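Long-range contacts in P91 (Metagenome, PDB 4ZI5), which is a dienelactone hydrolase-like enzyme of the alpha/beta-hydrolase fold that promiscuously hydrolyses phosphotriesters: residues H212-D216 and A233-S237; K124-I128 and F245-G250; A75-G79 and T92-Y96. All blocks are in the same frame, centred on the assembly; numbering follows the deposited sequence. Where two conformers were deposited one is given.

Contact 1 (H212-D216 and A233-S237)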
ATOM      1  N   HIS A 212      13.490  10.174  -3.018  1.00 14.77           N
ATOM      2  CA  HIS A 212      13.938  10.006  -1.648  1.00 15.32           C
ATOM      3  C   HIS A 212      13.425  11.157  -0.784  1.00 14.58           C
ATOM      4  O   HIS A 212      13.156  12.278  -1.289  1.00 14.64           O
ATOM      5  CB  HIS A 212      15.474   9.924  -1.592  1.00 15.32           C
ATOM      6  CG  HIS A 212      16.005   9.153  -0.431  1.00 15.90           C
ATOM      7  ND1 HIS A 212      16.007   7.777  -0.391  1.00 16.11           N
ATOM      8  CD2 HIS A 212      16.600   9.560   0.719  1.00 17.06           C
ATOM      9  CE1 HIS A 212      16.582   7.367   0.726  1.00 16.42           C
ATOM     10  NE2 HIS A 212      16.936   8.430   1.421  1.00 16.93           N
ATOM     11  N   SER A 213      13.341  10.893   0.517  1.00 14.33           N
ATOM     12  CA  SER A 213      12.915  11.890   1.505  1.00 14.50           C
ATOM     13  C   SER A 213      11.548  12.502   1.200  1.00 14.12           C
ATOM     14  O   SER A 213      11.272  13.660   1.546  1.00 14.48           O
ATOM     15  CB  SER A 213      13.978  12.998   1.656  1.00 14.72           C
ATOM     16  OG  SER A 213      15.196  12.455   2.132  1.00 16.64           O
ATOM     17  N   PHE A 214      10.661  11.697   0.600  1.00 13.54           N
ATOM     18  CA  PHE A 214       9.355  12.200   0.199  1.00 13.33           C
ATOM     19  C   PHE A 214       8.481  12.680   1.379  1.00 13.83           C
ATOM     20  O   PHE A 214       7.517  13.396   1.155  1.00 13.77           O
ATOM     21  CB  PHE A 214       8.593  11.195  -0.677  1.00 12.86           C
ATOM     22  CG  PHE A 214       8.274   9.879  -0.008  1.00 12.50           C
ATOM     23  CD1 PHE A 214       7.222   9.763   0.897  1.00 12.38           C
ATOM     24  CD2 PHE A 214       8.986   8.719  -0.354  1.00 12.47           C
ATOM     25  CE1 PHE A 214       6.920   8.537   1.489  1.00 12.13           C
ATOM     26  CE2 PHE A 214       8.682   7.488   0.212  1.00 12.16           C
ATOM     27  CZ  PHE A 214       7.647   7.393   1.149  1.00 12.30           C
ATOM     28  N   THR A 215       8.803  12.273   2.608  1.00 13.24           N
ATOM     29  CA  THR A 215       8.013  12.660   3.772  1.00 13.82           C
ATOM     30  C   THR A 215       8.398  14.001   4.364  1.00 13.97           C
ATOM     31  O   THR A 215       7.707  14.476   5.235  1.00 14.89           O
ATOM     32  CB  THR A 215       8.136  11.649   4.936  1.00 14.61           C
ATOM     33  OG1 THR A 215       9.493  11.614   5.383  1.00 15.39           O
ATOM     34  CG2 THR A 215       7.690  10.267   4.538  1.00 14.36           C
ATOM     35  N   ASP A 216       9.454  14.642   3.883  1.00 14.60           N
ATOM     36  CA  ASP A 216       9.961  15.859   4.497  1.00 15.22           C
ATOM     37  C   ASP A 216       9.727  17.070   3.581  1.00 14.45           C
ATOM     38  O   ASP A 216      10.353  17.154   2.538  1.00 14.13           O
ATOM     39  CB  ASP A 216      11.459  15.724   4.753  1.00 17.45           C
ATOM     40  CG  ASP A 216      12.015  16.879   5.555  1.00 19.59           C
ATOM     41  OD1 ASP A 216      11.250  17.802   5.924  1.00 20.32           O
ATOM     42  OD2 ASP A 216      13.225  16.864   5.832  1.00 22.41           O
ATOM     43  N   ALA A 233       2.499  11.155  -1.366  1.00 12.44           N
ATOM     44  CA  ALA A 233       3.211  10.008  -0.822  1.00 11.67           C
ATOM     45  C   ALA A 233       3.329  10.046   0.718  1.00 12.01           C
ATOM     46  O   ALA A 233       3.225   9.002   1.367  1.00 11.51           O
ATOM     47  CB  ALA A 233       4.580   9.872  -1.457  1.00 11.54           C
ATOM     48  N   GLU A 234       3.575  11.243   1.281  1.00 11.98           N
ATOM     49  CA  GLU A 234       3.673  11.397   2.747  1.00 12.38           C
ATOM     50  C   GLU A 234       2.368  10.915   3.394  1.00 11.74           C
ATOM     51  O   GLU A 234       2.367  10.068   4.295  1.00 10.49           O
ATOM     52  CB  GLU A 234       3.958  12.850   3.173  1.00 13.73           C
ATOM     53  CG  GLU A 234       4.248  12.915   4.677  1.00 15.08           C
ATOM     54  CD  GLU A 234       4.175  14.261   5.343  1.00 17.14           C
ATOM     55  OE1 GLU A 234       3.740  15.279   4.745  1.00 18.86           O
ATOM     56  OE2 GLU A 234       4.512  14.273   6.553  1.00 19.91           O
ATOM     57  N   ALA A 235       1.258  11.467   2.920  1.00 11.62           N
ATOM     58  CA  ALA A 235      -0.072  11.117   3.447  1.00 12.47           C
ATOM     59  C   ALA A 235      -0.400   9.641   3.305  1.00 11.40           C
ATOM     60  O   ALA A 235      -0.823   8.986   4.269  1.00 12.26           O
ATOM     61  CB  ALA A 235      -1.143  11.910   2.746  1.00 13.11           C
ATOM     62  N   ARG A 236      -0.247   9.120   2.100  1.00 10.51           N
ATOM     63  CA  ARG A 236      -0.604   7.722   1.856  1.00 10.89           C
ATOM     64  C   ARG A 236       0.270   6.748   2.664  1.00 10.85           C
ATOM     65  O   ARG A 236      -0.226   5.738   3.133  1.00 10.16           O
ATOM     66  CB  ARG A 236      -0.503   7.379   0.366  1.00 11.48           C
ATOM     67  CG  ARG A 236      -1.618   7.985  -0.445  1.00 12.03           C
ATOM     68  CD  ARG A 236      -1.387   7.827  -1.918  1.00 12.52           C
ATOM     69  NE  ARG A 236      -2.430   8.512  -2.684  1.00 13.01           N
ATOM     70  CZ  ARG A 236      -2.440   8.660  -4.012  1.00 12.97           C
ATOM     71  NH1 ARG A 236      -1.455   8.210  -4.764  1.00 13.13           N
ATOM     72  NH2 ARG A 236      -3.434   9.334  -4.582  1.00 14.00           N
ATOM     73  N   SER A 237       1.567   7.029   2.781  1.00 11.01           N
ATOM     74  CA  SER A 237       2.449   6.146   3.536  1.00 11.44           C
ATOM     75  C   SER A 237       2.115   6.190   5.027  1.00 11.55           C
ATOM     76  O   SER A 237       2.091   5.154   5.707  1.00 10.93           O
ATOM     77  CB  SER A 237       3.916   6.491   3.249  1.00 12.10           C
ATOM     78  OG  SER A 237       4.233   7.802   3.661  1.00 12.42           O
TER
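A tight turn directly after His212, in the loop between strand 202-207 and helix 231-248, packs on the first half of that C-terminal helix. Ser213 to Asp216 form a type I beta turn, closed by Asp216 N donating to Ser213 O at 3.1 Å; Phe214 points its CA-to-CB bond at the helix, while Thr215 stands sideways to it. Phe214, chi1 in the p well, sends its ring out from the turn: CD1 lies 3.5 Å from Ala233 CB, while CE1 comes within 3.5 Å of Ser237 OG, which sits at the ring edge. Ala233 and Ser237, one helical turn apart, are small enough to leave room for this ring. Ser237, also p, keeps its hydroxyl against its own helix, OG being 2.8 Å from Ala233 O. Thr215 is p as well, which places CG2 4.3 Å from Ser237 OG and leaves OG1 to hydrogen-bond His154 NE2. Glu234 runs extended (t, t) alongside the turn; its CG lies 4.1 Å from Thr215 CB. Its OE2 is 3.5 Å from Thr215 O, but both are acceptors; the carboxylate instead forms salt bridges with Arg61 and Arg64 and a hydrogen bond with Tyr229. Just before the turn, His212 bonds Asp180 and touches Cys131 of a probable nucleophile elbow, consistent with a Cys-His-Asp triad as in dienelactone hydrolases. The chemistry is therefore divided: the turn meets the helix by apolar and van der Waals packing, whereas the polar ends of Thr215 and Glu234 are satisfied by partners elsewhere in the chain.

Contact 2 (K124-I128 and F245-G250)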
ATOM      1  N   LYS A 124       3.918  -4.675  23.159  1.00 17.87           N
ATOM      2  CA  LYS A 124       3.336  -4.052  21.962  1.00 17.82           C
ATOM      3  C   LYS A 124       4.218  -2.888  21.519  1.00 16.43           C
ATOM      4  O   LYS A 124       3.885  -1.703  21.735  1.00 15.87           O
ATOM      5  CB  LYS A 124       1.924  -3.553  22.247  1.00 19.47           C
ATOM      6  CG  LYS A 124       0.927  -4.701  22.512  1.00 23.14           C
ATOM      7  CD  LYS A 124      -0.476  -4.150  22.678  1.00 26.84           C
ATOM      8  CE  LYS A 124      -1.452  -5.244  23.102  1.00 30.48           C
ATOM      9  NZ  LYS A 124      -2.768  -4.963  22.476  1.00 32.82           N
ATOM     10  N   VAL A 125       5.323  -3.234  20.861  1.00 15.41           N
ATOM     11  CA  VAL A 125       6.240  -2.219  20.375  1.00 14.93           C
ATOM     12  C   VAL A 125       6.515  -2.339  18.884  1.00 14.42           C
ATOM     13  O   VAL A 125       6.465  -3.421  18.311  1.00 14.27           O
ATOM     14  CB  VAL A 125       7.555  -2.237  21.162  1.00 15.22           C
ATOM     15  CG1 VAL A 125       7.292  -1.743  22.596  1.00 15.49           C
ATOM     16  CG2 VAL A 125       8.200  -3.611  21.131  1.00 15.57           C
ATOM     17  N   ALA A 126       6.766  -1.202  18.257  1.00 14.68           N
ATOM     18  CA  ALA A 126       7.047  -1.143  16.824  1.00 14.15           C
ATOM     19  C   ALA A 126       8.132  -0.109  16.572  1.00 13.58           C
ATOM     20  O   ALA A 126       8.568   0.590  17.486  1.00 12.40           O
ATOM     21  CB  ALA A 126       5.784  -0.777  16.042  1.00 14.25           C
ATOM     22  N   ALA A 127       8.606  -0.044  15.338  1.00 12.27           N
ATOM     23  CA  ALA A 127       9.598   0.956  14.956  1.00 12.40           C
ATOM     24  C   ALA A 127       9.286   1.469  13.572  1.00 12.18           C
ATOM     25  O   ALA A 127       8.908   0.709  12.676  1.00 13.03           O
ATOM     26  CB  ALA A 127      11.003   0.389  14.963  1.00 12.56           C
ATOM     27  N   ILE A 128       9.428   2.766  13.414  1.00 12.30           N
ATOM     28  CA  ILE A 128       9.365   3.369  12.108  1.00 12.36           C
ATOM     29  C   ILE A 128      10.671   4.092  11.866  1.00 12.07           C
ATOM     30  O   ILE A 128      11.428   4.411  12.810  1.00 11.88           O
ATOM     31  CB  ILE A 128       8.145   4.301  11.932  1.00 12.89           C
ATOM     32  CG1 ILE A 128       8.260   5.607  12.747  1.00 13.38           C
ATOM     33  CG2 ILE A 128       6.886   3.541  12.252  1.00 12.83           C
ATOM     34  CD1 ILE A 128       7.227   6.651  12.383  1.00 13.87           C
ATOM     35  N   PHE A 245      -0.744  -0.452  12.260  1.00 13.53           N
ATOM     36  CA  PHE A 245      -0.726  -0.398  13.702  1.00 13.89           C
ATOM     37  C   PHE A 245      -2.113  -0.680  14.323  1.00 14.92           C
ATOM     38  O   PHE A 245      -2.197  -1.399  15.320  1.00 15.05           O
ATOM     39  CB  PHE A 245      -0.207   0.969  14.191  1.00 13.67           C
ATOM     40  CG  PHE A 245       1.248   1.209  13.917  1.00 13.38           C
ATOM     41  CD1 PHE A 245       2.091   0.215  13.430  1.00 13.15           C
ATOM     42  CD2 PHE A 245       1.792   2.466  14.195  1.00 13.16           C
ATOM     43  CE1 PHE A 245       3.441   0.467  13.214  1.00 12.75           C
ATOM     44  CE2 PHE A 245       3.132   2.715  13.978  1.00 13.33           C
ATOM     45  CZ  PHE A 245       3.954   1.724  13.481  1.00 13.16           C
ATOM     46  N   SER A 246      -3.170  -0.136  13.724  0.50 15.47           N
ATOM     47  CA  SER A 246      -4.536  -0.372  14.219  0.50 16.15           C
ATOM     48  C   SER A 246      -4.915  -1.842  14.084  0.50 15.59           C
ATOM     49  O   SER A 246      -5.488  -2.425  15.006  0.50 15.88           O
ATOM     50  CB  SER A 246      -5.548   0.521  13.505  0.50 17.10           C
ATOM     51  OG  SER A 246      -5.773   0.103  12.181  0.50 19.56           O
ATOM     52  N   GLU A 247      -4.547  -2.445  12.959  1.00 14.89           N
ATOM     53  CA  GLU A 247      -4.760  -3.883  12.730  1.00 15.85           C
ATOM     54  C   GLU A 247      -4.020  -4.750  13.771  1.00 15.12           C
ATOM     55  O   GLU A 247      -4.581  -5.715  14.317  1.00 15.96           O
ATOM     56  CB  GLU A 247      -4.288  -4.252  11.312  1.00 16.85           C
ATOM     57  CG  GLU A 247      -4.361  -5.750  10.969  1.00 18.53           C
ATOM     58  CD  GLU A 247      -3.549  -6.121   9.738  1.00 20.42           C
ATOM     59  OE1 GLU A 247      -3.423  -5.330   8.770  1.00 18.35           O
ATOM     60  OE2 GLU A 247      -3.003  -7.241   9.722  1.00 25.04           O
ATOM     61  N   LEU A 248      -2.750  -4.467  13.986  1.00 14.39           N
ATOM     62  CA  LEU A 248      -1.917  -5.339  14.815  1.00 15.64           C
ATOM     63  C   LEU A 248      -1.979  -5.085  16.330  1.00 16.84           C
ATOM     64  O   LEU A 248      -1.802  -6.028  17.109  1.00 16.67           O
ATOM     65  CB  LEU A 248      -0.476  -5.289  14.339  1.00 15.44           C
ATOM     66  CG  LEU A 248      -0.227  -5.792  12.938  1.00 16.19           C
ATOM     67  CD1 LEU A 248       1.208  -5.485  12.577  1.00 16.77           C
ATOM     68  CD2 LEU A 248      -0.536  -7.283  12.780  1.00 17.34           C
ATOM     69  N   PHE A 249      -2.177  -3.840  16.739  1.00 17.16           N
ATOM     70  CA  PHE A 249      -2.363  -3.507  18.147  1.00 20.55           C
ATOM     71  C   PHE A 249      -3.838  -3.495  18.529  1.00 25.38           C
ATOM     72  O   PHE A 249      -4.730  -3.361  17.670  1.00 28.30           O
ATOM     73  CB  PHE A 249      -1.748  -2.134  18.480  1.00 19.08           C
ATOM     74  CG  PHE A 249      -0.255  -2.063  18.264  1.00 19.03           C
ATOM     75  CD1 PHE A 249       0.585  -3.074  18.708  1.00 18.66           C
ATOM     76  CD2 PHE A 249       0.313  -0.965  17.627  1.00 19.98           C
ATOM     77  CE1 PHE A 249       1.954  -3.009  18.510  1.00 18.89           C
ATOM     78  CE2 PHE A 249       1.689  -0.895  17.431  1.00 19.67           C
ATOM     79  CZ  PHE A 249       2.501  -1.921  17.879  1.00 19.72           C
ATOM     80  N   GLY A 250      -4.089  -3.543  19.832  1.00 27.93           N
ATOM     81  CA  GLY A 250      -5.470  -3.597  20.367  1.00 35.51           C
ATOM     82  C   GLY A 250      -6.307  -4.781  19.891  1.00 38.68           C
ATOM     83  O   GLY A 250      -6.840  -4.780  18.772  1.00 41.83           O
TER
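Two aromatic knobs from the end of helix 231-248 press on the inner strand 125-130 of the alpha/beta-hydrolase sheet. Phe245 and Phe249 are one helical turn apart, joined by the backbone bond Phe249 N to Phe245 O (2.8 Å), and both adopt chi1 m, carrying their rings to the strand. The Ala126 methyl faces the gap between the two ring tips, its CB 3.9 Å from Phe245 CE1 and 3.9 Å from Phe249 CZ. Alternation along the strand turns Val125 and Ala127 from the helix and Ile128 toward it, so that Ile128 CG2 meets the rim of Phe245 at CZ, 3.7 Å away. At the other end Lys124 lends its aliphatic base: CB is 3.8 Å from Phe249 CE1. The backs of the hollows are finished by Val45, Ala149 and Val151 around Phe245, and by Pro43 and Thr148 around Phe249. Beyond the helix, Gly250 runs with positive phi past the lysine tip, where Lys124 NZ and Gly250 N, both donors, stand 3.3 Å apart without bonding. What joins helix to strand is thus hydrophobic shape matching, and the lysine takes part chiefly through its methylene chain.

Contact 3 (A75-G79 and T92-Y96)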
ATOM      1  N   ALA A  75      14.455   8.665  18.421  1.00 12.83           N
ATOM      2  CA  ALA A  75      15.730   8.104  18.803  1.00 13.72           C
ATOM      3  C   ALA A  75      16.901   9.040  18.466  1.00 13.62           C
ATOM      4  O   ALA A  75      16.850   9.790  17.493  1.00 12.65           O
ATOM      5  CB  ALA A  75      15.933   6.764  18.130  1.00 13.85           C
ATOM      6  N   ASP A  76      17.938   8.977  19.292  1.00 14.81           N
ATOM      7  CA  ASP A  76      19.218   9.617  19.014  1.00 15.17           C
ATOM      8  C   ASP A  76      20.211   8.526  18.638  1.00 15.73           C
ATOM      9  O   ASP A  76      20.779   7.868  19.538  1.00 16.99           O
ATOM     10  CB  ASP A  76      19.680  10.383  20.248  1.00 15.15           C
ATOM     11  CG  ASP A  76      21.082  11.006  20.089  1.00 15.81           C
ATOM     12  OD1 ASP A  76      21.589  11.072  18.947  1.00 15.36           O
ATOM     13  OD2 ASP A  76      21.706  11.357  21.126  1.00 15.20           O
ATOM     14  N   MET A  77      20.440   8.318  17.341  1.00 15.73           N
ATOM     15  CA  MET A  77      21.433   7.311  16.908  1.00 17.28           C
ATOM     16  C   MET A  77      22.871   7.790  17.073  1.00 18.24           C
ATOM     17  O   MET A  77      23.730   7.014  17.475  1.00 19.04           O
ATOM     18  CB  MET A  77      21.220   6.853  15.463  1.00 17.59           C
ATOM     19  CG  MET A  77      19.989   6.010  15.268  1.00 17.40           C
ATOM     20  SD  MET A  77      20.065   4.393  16.035  1.00 17.00           S
ATOM     21  CE  MET A  77      21.154   3.539  14.900  1.00 17.38           C
ATOM     22  N   HIS A  78      23.122   9.066  16.777  1.00 18.21           N
ATOM     23  CA  HIS A  78      24.475   9.589  16.749  1.00 19.18           C
ATOM     24  C   HIS A  78      25.087   9.788  18.118  1.00 19.26           C
ATOM     25  O   HIS A  78      26.303   9.647  18.266  1.00 19.34           O
ATOM     26  CB  HIS A  78      24.514  10.882  15.947  1.00 19.11           C
ATOM     27  CG  HIS A  78      24.035  10.724  14.542  1.00 19.84           C
ATOM     28  ND1 HIS A  78      24.176   9.549  13.832  1.00 20.93           N
ATOM     29  CD2 HIS A  78      23.430  11.593  13.711  1.00 19.77           C
ATOM     30  CE1 HIS A  78      23.659   9.701  12.630  1.00 20.85           C
ATOM     31  NE2 HIS A  78      23.207  10.935  12.528  1.00 20.42           N
ATOM     32  N   GLY A  79      24.274  10.065  19.129  1.00 18.61           N
ATOM     33  CA  GLY A  79      24.788  10.375  20.469  1.00 18.80           C
ATOM     34  C   GLY A  79      24.915  11.865  20.667  1.00 19.47           C
ATOM     35  O   GLY A  79      25.130  12.606  19.700  1.00 18.60           O
ATOM     36  N   THR A  92      30.062   9.442  10.295  1.00 47.52           N
ATOM     37  CA  THR A  92      29.083   8.728  11.126  1.00 48.02           C
ATOM     38  C   THR A  92      28.388   7.642  10.309  1.00 44.32           C
ATOM     39  O   THR A  92      28.345   6.495  10.747  1.00 41.97           O
ATOM     40  CB  THR A  92      28.025   9.654  11.787  1.00 50.86           C
ATOM     41  OG1 THR A  92      28.549  10.978  11.986  1.00 50.27           O
ATOM     42  CG2 THR A  92      27.617   9.082  13.153  1.00 51.37           C
ATOM     43  N   ILE A  93      27.871   7.991   9.129  1.00 40.45           N
ATOM     44  CA  ILE A  93      27.035   7.049   8.359  1.00 41.94           C
ATOM     45  C   ILE A  93      27.787   5.826   7.833  1.00 41.90           C
ATOM     46  O   ILE A  93      27.244   4.712   7.824  1.00 35.26           O
ATOM     47  CB  ILE A  93      26.248   7.750   7.225  1.00 41.69           C
ATOM     48  CG1 ILE A  93      25.240   8.754   7.814  1.00 43.40           C
ATOM     49  CG2 ILE A  93      25.504   6.754   6.336  1.00 40.89           C
ATOM     50  CD1 ILE A  93      24.119   8.158   8.661  1.00 43.52           C
ATOM     51  N   GLN A  94      29.029   6.027   7.415  1.00 41.62           N
ATOM     52  CA  GLN A  94      29.868   4.908   6.958  1.00 41.87           C
ATOM     53  C   GLN A  94      30.292   4.053   8.121  1.00 35.89           C
ATOM     54  O   GLN A  94      30.467   2.855   7.967  1.00 39.51           O
ATOM     55  CB  GLN A  94      31.089   5.418   6.175  1.00 43.60           C
ATOM     56  CG  GLN A  94      30.730   6.107   4.864  1.00 45.27           C
ATOM     57  CD  GLN A  94      29.790   5.274   3.995  1.00 49.91           C
ATOM     58  OE1 GLN A  94      30.012   4.074   3.802  1.00 56.28           O
ATOM     59  NE2 GLN A  94      28.727   5.896   3.484  1.00 52.16           N
ATOM     60  N   GLY A  95      30.436   4.674   9.289  1.00 32.79           N
ATOM     61  CA  GLY A  95      30.594   3.962  10.542  1.00 31.96           C
ATOM     62  C   GLY A  95      29.562   2.858  10.729  1.00 30.14           C
ATOM     63  O   GLY A  95      29.903   1.728  11.124  1.00 31.01           O
ATOM     64  N   TYR A  96      28.306   3.185  10.425  1.00 27.09           N
ATOM     65  CA  TYR A  96      27.211   2.235  10.593  1.00 24.66           C
ATOM     66  C   TYR A  96      27.257   1.164   9.514  1.00 23.57           C
ATOM     67  O   TYR A  96      27.128  -0.015   9.829  1.00 21.65           O
ATOM     68  CB  TYR A  96      25.848   2.931  10.574  1.00 23.50           C
ATOM     69  CG  TYR A  96      25.619   3.956  11.666  1.00 23.86           C
ATOM     70  CD1 TYR A  96      25.472   3.587  13.007  1.00 24.16           C
ATOM     71  CD2 TYR A  96      25.497   5.316  11.347  1.00 23.66           C
ATOM     72  CE1 TYR A  96      25.242   4.549  14.002  1.00 23.50           C
ATOM     73  CE2 TYR A  96      25.268   6.268  12.318  1.00 22.98           C
ATOM     74  CZ  TYR A  96      25.133   5.893  13.644  1.00 24.15           C
ATOM     75  OH  TYR A  96      24.899   6.901  14.581  1.00 23.86           O
TER
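An Asx motif shapes the loop that leaves strand 71-74 at the C-terminal edge of the parallel part of an alpha/beta-hydrolase sheet, the edge that also carries the probable nucleophile elbow in this fold. Asp76 OD1 accepts from Gly79 N at 2.9 Å, three residues on, and OD2 bonds the backbone of Ile29 and Ala81. Gly79 is reached at phi/psi 95/149, where a CB would be jammed against the carbonyl of His78. The loop so folded presents Met77 and His78 to helix 90-97. Tyr96, one turn along that helix from Thr92, reaches toward the loop with chi1 m and places its hydroxyl within hydrogen-bonding distance of Met77 O and the His78 imidazole. Met77 O lies 3.1 Å from Tyr96 OH, at best a weak bond, since the single hydroxyl proton may go elsewhere. Met77 O also receives Arg106. The rings of His78 and Tyr96 meet rim to rim, centroids 5.9 Å apart and planes at 30°; neither lies over the face of the other, and the hydroxyl of one meets ND1 at the edge of the other. Thr92 and Ile93 complete the helix surface against the imidazole: Thr92 CG2 lies 3.5 Å from His78 ND1, and Ile93 CD1 is 4.3 Å from CE1 of His78. Met77, m at all three chi angles, curls its tip beside the phenol, with CE 4.3 Å from Tyr96 CE1. The far nitrogen of the imidazole is bonded to Ala51 O, so His78 bridges two loops and the helix. Its near nitrogen makes the tightest contact: His78 ND1 and Tyr96 OH are hydrogen-bonded at 2.8 Å.

How the contacts relate
From the N terminus, contact 3 closes first: the chain leaves strand 71-74 through 75-79 and returns thirteen residues later on helix 90-97. Contact 2 then opens at 124-128 on strand 125-130, inside the sheet, and stays open through the remaining strands and helices until 245-250, at the C terminus. Nested inside that long loop, contact 1 joins 212-216 to 233-237. Contacts 1 and 2 share helix 231-248, one near its start and one at its end, their centres about 20 Å apart; this helix therefore meets both the loop 212-216 and the sheet. Contact 3 stands in series with both, and lies across the chain's centre from contact 2.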